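Local coordinates for uncharacterized protein Dfer_1899 (PDB 5HX0) that is of unknown function but folds as a sialidase-like beta-propeller, which is consistent with a role in binding or processing carbohydrates, at residues Y187-E192 / H238-D243; R323-Y328 / N377-S382; G361-L366 / G390-A395. All coordinates share one frame; numbering follows the deposited sequence. Where two conformers were deposited one is given.

Interaction 1 of 3, residues Y187-E192 / H238-D243; sequences YPPHIE and HLLISD
I191 and L240 meet methyl to methyl: CG2 of I191 comes within 3.7 Å of CD2 of L240, and the two side chains slant across one another rather than lying alongside. The isoleucine serves two residues at once because its branches diverge. With chi1 at 55°, CG1 sits between the backbone N and the carbonyl carbon while CG2 lies beside the N. CG2 is thus spent on L240, and the longer arm runs on, nearly extended, until CD1 lands 3.9 Å from CB of H238. That methyl is about equally far from CG and CD2 of H238, so it nestles against the root of the imidazole, at a slant to the ring. H238 and L240 are two apart on strand 234-242 and therefore face the same way, which lets one isoleucine straddle both.

The strand belongs to a four-stranded antiparallel sheet, one of the blades of the propeller, and 187-192 is an irregular length of chain that follows strand 183-186 of the preceding blade and crosses over the face of this one. I191 also packs on V224 and A226 of the neighbouring strand 220-229 and on Y251 of strand 250-256, so its side chain lies across three strands.

The imidazole of H238 is hydrogen-bonded at both nitrogens, NE2 to S236 OG and ND1 to Y251 OH. These two partners should limit the ring's rotation while CD1 of I191 rests against it. Further along, P189 also touches L240, at its other methyl, more loosely, with CG 4.4 Å from CD1. The same proline packs on W249 and ties its backbone to A206.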
loop_
_atom_site.group_PDB
_atom_site.type_symbol
_atom_site.label_atom_id
_atom_site.label_comp_id
_atom_site.label_asym_id
_atom_site.label_seq_id
_atom_site.Cartn_x
_atom_site.Cartn_y
_atom_site.Cartn_z
ATOM N N TYR A 187 13.815 -4.648 -10.983
ATOM C CA TYR A 187 14.653 -3.484 -10.750
ATOM C C TYR A 187 15.503 -3.182 -11.975
ATOM O O TYR A 187 16.216 -4.075 -12.462
ATOM C CB TYR A 187 15.528 -3.703 -9.522
ATOM C CG TYR A 187 14.667 -3.783 -8.288
ATOM C CD1 TYR A 187 14.232 -2.625 -7.649
ATOM C CD2 TYR A 187 14.243 -5.005 -7.786
ATOM C CE1 TYR A 187 13.425 -2.685 -6.547
ATOM C CE2 TYR A 187 13.441 -5.072 -6.668
ATOM C CZ TYR A 187 13.035 -3.905 -6.053
ATOM O OH TYR A 187 12.226 -3.945 -4.943
ATOM N N PRO A 188 15.434 -1.972 -12.526
ATOM C CA PRO A 188 16.325 -1.615 -13.627
ATOM C C PRO A 188 17.773 -1.732 -13.189
ATOM O O PRO A 188 18.069 -1.697 -11.983
ATOM C CB PRO A 188 15.951 -0.159 -13.932
ATOM C CG PRO A 188 14.514 -0.050 -13.510
ATOM C CD PRO A 188 14.420 -0.925 -12.271
ATOM N N PRO A 189 18.702 -1.874 -14.125
ATOM C CA PRO A 189 20.113 -1.892 -13.739
ATOM C C PRO A 189 20.515 -0.553 -13.147
ATOM O O PRO A 189 19.945 0.497 -13.462
ATOM C CB PRO A 189 20.840 -2.159 -15.062
ATOM C CG PRO A 189 19.903 -1.621 -16.118
ATOM C CD PRO A 189 18.525 -1.920 -15.592
ATOM N N HIS A 190 21.504 -0.598 -12.268
ATOM C CA HIS A 190 22.261 0.609 -11.975
ATOM C C HIS A 190 23.166 0.909 -13.167
ATOM O O HIS A 190 23.818 0.006 -13.690
ATOM C CB HIS A 190 23.094 0.424 -10.709
ATOM C CG HIS A 190 24.136 1.477 -10.532
ATOM N ND1 HIS A 190 25.445 1.300 -10.923
ATOM C CD2 HIS A 190 24.050 2.740 -10.053
ATOM C CE1 HIS A 190 26.128 2.402 -10.672
ATOM N NE2 HIS A 190 25.307 3.290 -10.141
ATOM N N ILE A 191 23.199 2.154 -13.616
ATOM C CA ILE A 191 24.043 2.508 -14.754
ATOM C C ILE A 191 25.249 3.293 -14.253
ATOM O O ILE A 191 25.178 4.028 -13.258
ATOM C CB ILE A 191 23.276 3.279 -15.852
ATOM C CG1 ILE A 191 22.595 4.523 -15.284
ATOM C CG2 ILE A 191 22.242 2.348 -16.509
ATOM C CD1 ILE A 191 22.187 5.538 -16.359
ATOM N N GLU A 192 26.375 3.104 -14.947
ATOM C CA GLU A 192 27.660 3.638 -14.493
ATOM C C GLU A 192 27.648 5.125 -14.151
ATOM O O GLU A 192 28.279 5.500 -13.152
ATOM C CB GLU A 192 28.731 3.339 -15.557
ATOM C CG GLU A 192 30.159 3.688 -15.148
ATOM C CD GLU A 192 31.170 3.445 -16.267
ATOM O OE1 GLU A 192 30.747 3.122 -17.401
ATOM O OE2 GLU A 192 32.389 3.574 -16.010
ATOM N N HIS A 238 20.401 9.046 -20.389
ATOM C CA HIS A 238 21.056 7.879 -20.955
ATOM C C HIS A 238 19.972 6.964 -21.508
ATOM O O HIS A 238 18.900 6.843 -20.913
ATOM C CB HIS A 238 21.903 7.182 -19.877
ATOM C CG HIS A 238 22.861 8.117 -19.214
ATOM N ND1 HIS A 238 24.130 8.343 -19.704
ATOM C CD2 HIS A 238 22.704 8.970 -18.175
ATOM C CE1 HIS A 238 24.730 9.261 -18.966
ATOM N NE2 HIS A 238 23.886 9.663 -18.035
ATOM N N LEU A 239 20.234 6.361 -22.664
ATOM C CA LEU A 239 19.270 5.469 -23.296
ATOM C C LEU A 239 19.496 4.029 -22.839
ATOM O O LEU A 239 20.596 3.484 -23.004
ATOM C CB LEU A 239 19.373 5.555 -24.816
ATOM C CG LEU A 239 18.451 4.627 -25.618
ATOM C CD1 LEU A 239 16.989 4.976 -25.388
ATOM C CD2 LEU A 239 18.794 4.695 -27.098
ATOM N N LEU A 240 18.458 3.417 -22.283
ATOM C CA LEU A 240 18.422 1.981 -22.066
ATOM C C LEU A 240 17.562 1.322 -23.135
ATOM O O LEU A 240 16.628 1.920 -23.678
ATOM C CB LEU A 240 17.858 1.617 -20.692
ATOM C CG LEU A 240 18.444 2.301 -19.459
ATOM C CD1 LEU A 240 17.846 1.702 -18.207
ATOM C CD2 LEU A 240 19.951 2.185 -19.447
ATOM N N ILE A 241 17.875 0.070 -23.418
ATOM C CA ILE A 241 17.164 -0.699 -24.423
ATOM C C ILE A 241 16.853 -2.072 -23.845
ATOM O O ILE A 241 17.712 -2.691 -23.208
ATOM C CB ILE A 241 18.011 -0.811 -25.704
ATOM C CG1 ILE A 241 18.139 0.557 -26.391
ATOM C CG2 ILE A 241 17.474 -1.891 -26.570
ATOM C CD1 ILE A 241 18.916 0.522 -27.691
ATOM N N SER A 242 15.626 -2.548 -24.062
ATOM C CA SER A 242 15.234 -3.888 -23.657
ATOM C C SER A 242 14.888 -4.708 -24.892
ATOM O O SER A 242 14.049 -4.293 -25.694
ATOM C CB SER A 242 14.037 -3.871 -22.707
ATOM O OG SER A 242 13.670 -5.222 -22.414
ATOM N N ASP A 243 15.509 -5.886 -25.027
ATOM C CA ASP A 243 15.165 -6.820 -26.089
ATOM C C ASP A 243 14.303 -7.973 -25.602
ATOM O O ASP A 243 14.105 -8.939 -26.346
ATOM C CB ASP A 243 16.430 -7.378 -26.752
ATOM C CG ASP A 243 17.157 -6.336 -27.571
ATOM O OD1 ASP A 243 16.553 -5.806 -28.532
ATOM O OD2 ASP A 243 18.324 -6.041 -27.246
#

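Interaction 2 of 3, residues R323-Y328 / N377-S382; sequences RVLLSY and NRVLVS
L325 sets a single methyl against two valines. Its CD2 lies 3.8 Å from CG1 of V379 and 4.0 Å from CG2 of V381, so one leucine branch makes both apolar contacts across the gap. The leucine holds CG opposite its backbone N (chi1 178°), which extends the side chain out from its strand, and chi2 (66°) turns CD1 aside and leaves CD2 as the far end of the extended chain, where it meets the valines.

Both valines use a similar chi1, yet they offer different branches. In V379 the methyl that touches is CG1, the one lying opposite the backbone N; the leucine and this valine run by one another, pointing opposite ways. V381 splits its two methyls between partners: CG2, which lies beside the backbone N, meets L325, whereas CG1 turns to S327 and comes 4.1 Å from its CB. That carbon is the nearest S327 atom; the side chain was modelled in two conformers, so nothing is read from its hydroxyl.

All four touching residues are buried, and the seam is entirely van der Waals. The axes of 324-328 and 378-382 approach to 9.0 Å and diverge from parallel by 23°, too far apart for backbone pairing, so the two strands belong to separate sheets that meet through side chains.

Those sheets are successive blades of the propeller. Strand 324-330 is an inner member of its sheet, hydrogen-bonded to 314-318 on one flank and to 336-342 on the other; strand 378-385 lies in the next sheet between 367-375 and 393-401. Strand 367-375 helps fill the interface, with A371 against both L325 and V379, and P369 against S327, while A339 and I341 of strand 336-342 pack on the leucine.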
loop_
_atom_site.group_PDB
_atom_site.type_symbol
_atom_site.label_atom_id
_atom_site.label_comp_id
_atom_site.label_asym_id
_atom_site.label_seq_id
_atom_site.Cartn_x
_atom_site.Cartn_y
_atom_site.Cartn_z
ATOM N N ARG A 323 1.927 12.739 -37.749
ATOM C CA ARG A 323 2.396 13.898 -36.997
ATOM C C ARG A 323 2.453 13.523 -35.510
ATOM O O ARG A 323 1.933 12.490 -35.090
ATOM C CB ARG A 323 1.490 15.111 -37.245
ATOM C CG ARG A 323 1.479 15.586 -38.706
ATOM C CD ARG A 323 0.679 16.859 -38.839
ATOM N NE ARG A 323 -0.703 16.662 -38.416
ATOM C CZ ARG A 323 -1.526 17.654 -38.070
ATOM N NH1 ARG A 323 -1.101 18.916 -38.072
ATOM N NH2 ARG A 323 -2.760 17.375 -37.700
ATOM N N VAL A 324 3.103 14.370 -34.708
ATOM C CA VAL A 324 3.440 14.030 -33.328
ATOM C C VAL A 324 2.907 15.117 -32.404
ATOM O O VAL A 324 3.298 16.286 -32.527
ATOM C CB VAL A 324 4.959 13.864 -33.137
ATOM C CG1 VAL A 324 5.285 13.524 -31.676
ATOM C CG2 VAL A 324 5.497 12.789 -34.087
ATOM N N LEU A 325 2.012 14.734 -31.486
ATOM C CA LEU A 325 1.526 15.650 -30.463
ATOM C C LEU A 325 2.518 15.670 -29.305
ATOM O O LEU A 325 2.720 14.649 -28.642
ATOM C CB LEU A 325 0.141 15.243 -29.963
ATOM C CG LEU A 325 -0.417 16.151 -28.850
ATOM C CD1 LEU A 325 -0.687 17.552 -29.387
ATOM C CD2 LEU A 325 -1.688 15.523 -28.272
ATOM N N LEU A 326 3.148 16.823 -29.074
ATOM C CA LEU A 326 4.089 17.022 -27.971
ATOM C C LEU A 326 3.382 17.857 -26.917
ATOM O O LEU A 326 3.108 19.030 -27.154
ATOM C CB LEU A 326 5.354 17.731 -28.466
ATOM C CG LEU A 326 6.510 17.882 -27.474
ATOM C CD1 LEU A 326 7.149 16.533 -27.176
ATOM C CD2 LEU A 326 7.542 18.854 -28.042
ATOM N N SER A 327 3.070 17.268 -25.763
ATOM C CA SER A 327 2.407 18.033 -24.716
ATOM C C SER A 327 3.356 18.248 -23.543
ATOM O O SER A 327 4.257 17.438 -23.295
ATOM C CB SER A 327 1.127 17.335 -24.246
ATOM O OG SER A 327 1.401 16.029 -23.804
ATOM N N TYR A 328 3.144 19.346 -22.820
ATOM C CA TYR A 328 4.021 19.706 -21.709
ATOM C C TYR A 328 3.305 20.607 -20.717
ATOM O O TYR A 328 2.350 21.306 -21.055
ATOM C CB TYR A 328 5.293 20.411 -22.190
ATOM C CG TYR A 328 5.064 21.422 -23.293
ATOM C CD1 TYR A 328 5.013 21.016 -24.621
ATOM C CD2 TYR A 328 4.947 22.774 -23.012
ATOM C CE1 TYR A 328 4.819 21.923 -25.646
ATOM C CE2 TYR A 328 4.748 23.710 -24.052
ATOM C CZ TYR A 328 4.692 23.265 -25.358
ATOM O OH TYR A 328 4.503 24.140 -26.413
ATOM N N ASN A 377 -10.227 10.692 -34.593
ATOM C CA ASN A 377 -10.204 12.147 -34.627
ATOM C C ASN A 377 -10.078 12.833 -33.271
ATOM O O ASN A 377 -10.091 14.068 -33.225
ATOM C CB ASN A 377 -11.446 12.659 -35.358
ATOM C CG ASN A 377 -11.323 12.495 -36.863
ATOM O OD1 ASN A 377 -12.114 11.792 -37.489
ATOM N ND2 ASN A 377 -10.308 13.130 -37.448
ATOM N N ARG A 378 -9.934 12.094 -32.174
ATOM C CA ARG A 378 -9.888 12.729 -30.868
ATOM C C ARG A 378 -8.767 12.163 -30.010
ATOM O O ARG A 378 -8.492 10.956 -30.033
ATOM C CB ARG A 378 -11.223 12.587 -30.146
ATOM C CG ARG A 378 -12.270 13.501 -30.765
ATOM C CD ARG A 378 -13.542 13.479 -29.998
ATOM N NE ARG A 378 -14.478 14.483 -30.480
ATOM C CZ ARG A 378 -15.544 14.888 -29.793
ATOM N NH1 ARG A 378 -15.790 14.369 -28.592
ATOM N NH2 ARG A 378 -16.353 15.815 -30.301
ATOM N N VAL A 379 -8.148 13.065 -29.242
ATOM C CA VAL A 379 -7.061 12.760 -28.316
ATOM C C VAL A 379 -7.443 13.282 -26.938
ATOM O O VAL A 379 -7.945 14.403 -26.807
ATOM C CB VAL A 379 -5.743 13.422 -28.773
ATOM C CG1 VAL A 379 -4.680 13.307 -27.694
ATOM C CG2 VAL A 379 -5.246 12.811 -30.082
ATOM N N LEU A 380 -7.164 12.493 -25.903
ATOM C CA LEU A 380 -7.249 12.971 -24.524
ATOM C C LEU A 380 -5.854 13.354 -24.052
ATOM O O LEU A 380 -4.941 12.524 -24.070
ATOM C CB LEU A 380 -7.833 11.898 -23.605
ATOM C CG LEU A 380 -7.704 12.180 -22.109
ATOM C CD1 LEU A 380 -8.591 13.355 -21.733
ATOM C CD2 LEU A 380 -8.053 10.942 -21.298
ATOM N N VAL A 381 -5.672 14.610 -23.674
ATOM C CA VAL A 381 -4.439 15.035 -23.012
ATOM C C VAL A 381 -4.759 15.046 -21.523
ATOM O O VAL A 381 -5.438 15.953 -21.037
ATOM C CB VAL A 381 -3.961 16.407 -23.493
ATOM C CG1 VAL A 381 -2.628 16.764 -22.799
ATOM C CG2 VAL A 381 -3.838 16.429 -25.026
ATOM N N SER A 382 -4.293 14.031 -20.795
ATOM C CA SER A 382 -4.447 14.056 -19.352
ATOM C C SER A 382 -3.275 14.791 -18.704
ATOM O O SER A 382 -2.218 14.979 -19.307
ATOM C CB SER A 382 -4.537 12.626 -18.788
ATOM O OG SER A 382 -3.246 12.015 -18.779
#

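Interaction 3 of 3, residues G361-L366 / G390-A395; sequences GGTTDL and GPQHIA
An ST turn followed by an inverse gamma turn shapes the loop between strands 354-358 and 367-375, and Q392, just ahead of strand 393-401, reaches into it. T363 OG1 accepts a hydrogen bond from the backbone N of D365 to form the first turn; D365 is the centre of the second. The Q392 amide donates NE2 to the carbonyl O of D365 at 3.1 Å, a nearly straight bond (167°) on a lone pair in the carbonyl plane, with that oxygen lying almost in the amide plane.

Above this bond the D365 carboxylate stacks on the same amide, the planes 18° apart and OD2 3.4 Å from CD of Q392. The bend at chi2 of Q392 (64°) folds its chain so that the amide faces the carboxylate while still aiming NE2 at the backbone. A water links the two segments, accepting from Q392 NE2 at 2.7 Å and hydrogen-bonded to T363 OG1 at 2.6 Å. NE2 thus has two acceptors, which should fix the amide's rotation.

The carboxylate has partners beyond the loop: OD1 bonds to Y384 OH and H91 NE2, OD2 to H57 NE2. Y384 belongs to strand 378-385, beside 393-401 in the same sheet, and H57 to strand 56-65 of the next one, so the loop and Q392 lie where two blades adjoin.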
loop_
_atom_site.group_PDB
_atom_site.type_symbol
_atom_site.label_atom_id
_atom_site.label_comp_id
_atom_site.label_asym_id
_atom_site.label_seq_id
_atom_site.Cartn_x
_atom_site.Cartn_y
_atom_site.Cartn_z
ATOM N N GLY A 361 -4.411 27.574 -13.827
ATOM C CA GLY A 361 -3.803 26.876 -12.699
ATOM C C GLY A 361 -3.607 27.791 -11.501
ATOM O O GLY A 361 -3.357 28.990 -11.639
ATOM N N GLY A 362 -3.695 27.202 -10.302
ATOM C CA GLY A 362 -3.498 27.918 -9.053
ATOM C C GLY A 362 -2.037 28.080 -8.668
ATOM O O GLY A 362 -1.509 29.191 -8.686
ATOM N N THR A 363 -1.372 26.977 -8.334
ATOM C CA THR A 363 0.049 26.938 -8.010
ATOM C C THR A 363 0.788 26.138 -9.074
ATOM O O THR A 363 0.181 25.517 -9.946
ATOM C CB THR A 363 0.293 26.299 -6.639
ATOM O OG1 THR A 363 0.063 24.884 -6.739
ATOM C CG2 THR A 363 -0.647 26.869 -5.594
ATOM N N THR A 364 2.121 26.162 -8.995
ATOM C CA THR A 364 2.953 25.435 -9.946
ATOM C C THR A 364 2.874 23.915 -9.779
ATOM O O THR A 364 3.449 23.186 -10.598
ATOM C CB THR A 364 4.404 25.898 -9.801
ATOM O OG1 THR A 364 4.799 25.732 -8.437
ATOM C CG2 THR A 364 4.544 27.384 -10.192
ATOM N N ASP A 365 2.176 23.415 -8.754
ATOM C CA ASP A 365 2.068 21.971 -8.519
ATOM C C ASP A 365 0.946 21.422 -9.408
ATOM O O ASP A 365 -0.170 21.130 -8.972
ATOM C CB ASP A 365 1.845 21.708 -7.032
ATOM C CG ASP A 365 1.968 20.240 -6.649
ATOM O OD1 ASP A 365 2.468 19.425 -7.448
ATOM O OD2 ASP A 365 1.578 19.908 -5.500
ATOM N N LEU A 366 1.272 21.268 -10.688
ATOM C CA LEU A 366 0.359 20.788 -11.725
ATOM C C LEU A 366 1.219 20.357 -12.904
ATOM O O LEU A 366 2.440 20.520 -12.881
ATOM C CB LEU A 366 -0.662 21.870 -12.136
ATOM C CG LEU A 366 -0.135 23.282 -12.446
ATOM C CD1 LEU A 366 0.628 23.361 -13.786
ATOM C CD2 LEU A 366 -1.276 24.336 -12.456
ATOM N N GLY A 390 -7.960 24.769 -4.544
ATOM C CA GLY A 390 -8.360 23.399 -4.763
ATOM C C GLY A 390 -7.232 22.388 -4.603
ATOM O O GLY A 390 -6.047 22.732 -4.577
ATOM N N PRO A 391 -7.598 21.114 -4.527
ATOM C CA PRO A 391 -6.606 20.036 -4.394
ATOM C C PRO A 391 -5.927 19.668 -5.713
ATOM O O PRO A 391 -6.399 19.984 -6.809
ATOM C CB PRO A 391 -7.456 18.862 -3.910
ATOM C CG PRO A 391 -8.807 19.109 -4.584
ATOM C CD PRO A 391 -8.983 20.611 -4.595
ATOM N N GLN A 392 -4.803 18.963 -5.590
ATOM C CA GLN A 392 -4.170 18.357 -6.757
ATOM C C GLN A 392 -5.027 17.181 -7.236
ATOM O O GLN A 392 -5.274 16.233 -6.481
ATOM C CB GLN A 392 -2.756 17.889 -6.410
ATOM C CG GLN A 392 -1.680 18.946 -6.613
ATOM C CD GLN A 392 -1.852 20.154 -5.703
ATOM O OE1 GLN A 392 -2.291 20.026 -4.563
ATOM N NE2 GLN A 392 -1.509 21.340 -6.208
ATOM N N HIS A 393 -5.499 17.251 -8.477
ATOM C CA HIS A 393 -6.398 16.244 -9.030
ATOM C C HIS A 393 -5.955 15.901 -10.452
ATOM O O HIS A 393 -5.163 16.623 -11.076
ATOM C CB HIS A 393 -7.863 16.745 -9.001
ATOM C CG HIS A 393 -8.113 17.979 -9.823
ATOM N ND1 HIS A 393 -7.804 19.251 -9.383
ATOM C CD2 HIS A 393 -8.647 18.131 -11.058
ATOM C CE1 HIS A 393 -8.133 20.131 -10.314
ATOM N NE2 HIS A 393 -8.630 19.476 -11.349
ATOM N N ILE A 394 -6.476 14.793 -10.977
ATOM C CA ILE A 394 -6.257 14.435 -12.380
ATOM C C ILE A 394 -7.345 15.089 -13.234
ATOM O O ILE A 394 -8.532 15.027 -12.910
ATOM C CB ILE A 394 -6.262 12.907 -12.572
ATOM C CG1 ILE A 394 -5.438 12.211 -11.450
ATOM C CG2 ILE A 394 -5.761 12.547 -13.999
ATOM C CD1 ILE A 394 -3.968 12.695 -11.359
ATOM N N ALA A 395 -6.941 15.669 -14.357
ATOM C CA ALA A 395 -7.858 16.330 -15.270
ATOM C C ALA A 395 -7.411 16.019 -16.697
ATOM O O ALA A 395 -6.392 15.354 -16.923
ATOM C CB ALA A 395 -7.887 17.838 -15.014
HETATM O O HOH W 1 -1.603 23.798 -5.084
#

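How the interactions relate
Along the chain interaction 1 closes before the other two open, whereas interactions 2 and 3 interleave, their segments alternating. Interaction 1 lies across the propeller from interaction 3, with centres about 32 Å apart on opposite sides of the chain's centre, and its centre is about 28 Å from that of interaction 2; it touches neither. Interactions 2 and 3 are about 20 Å apart between centres but share a sheet: strands 378-385 and 393-401 are antiparallel neighbours, and S382 CB packs 3.8 Å from A395 O. That sheet also holds strand 42-51, from near the start of the modelled chain, so N- and C-terminal strands together complete one blade and close the ring.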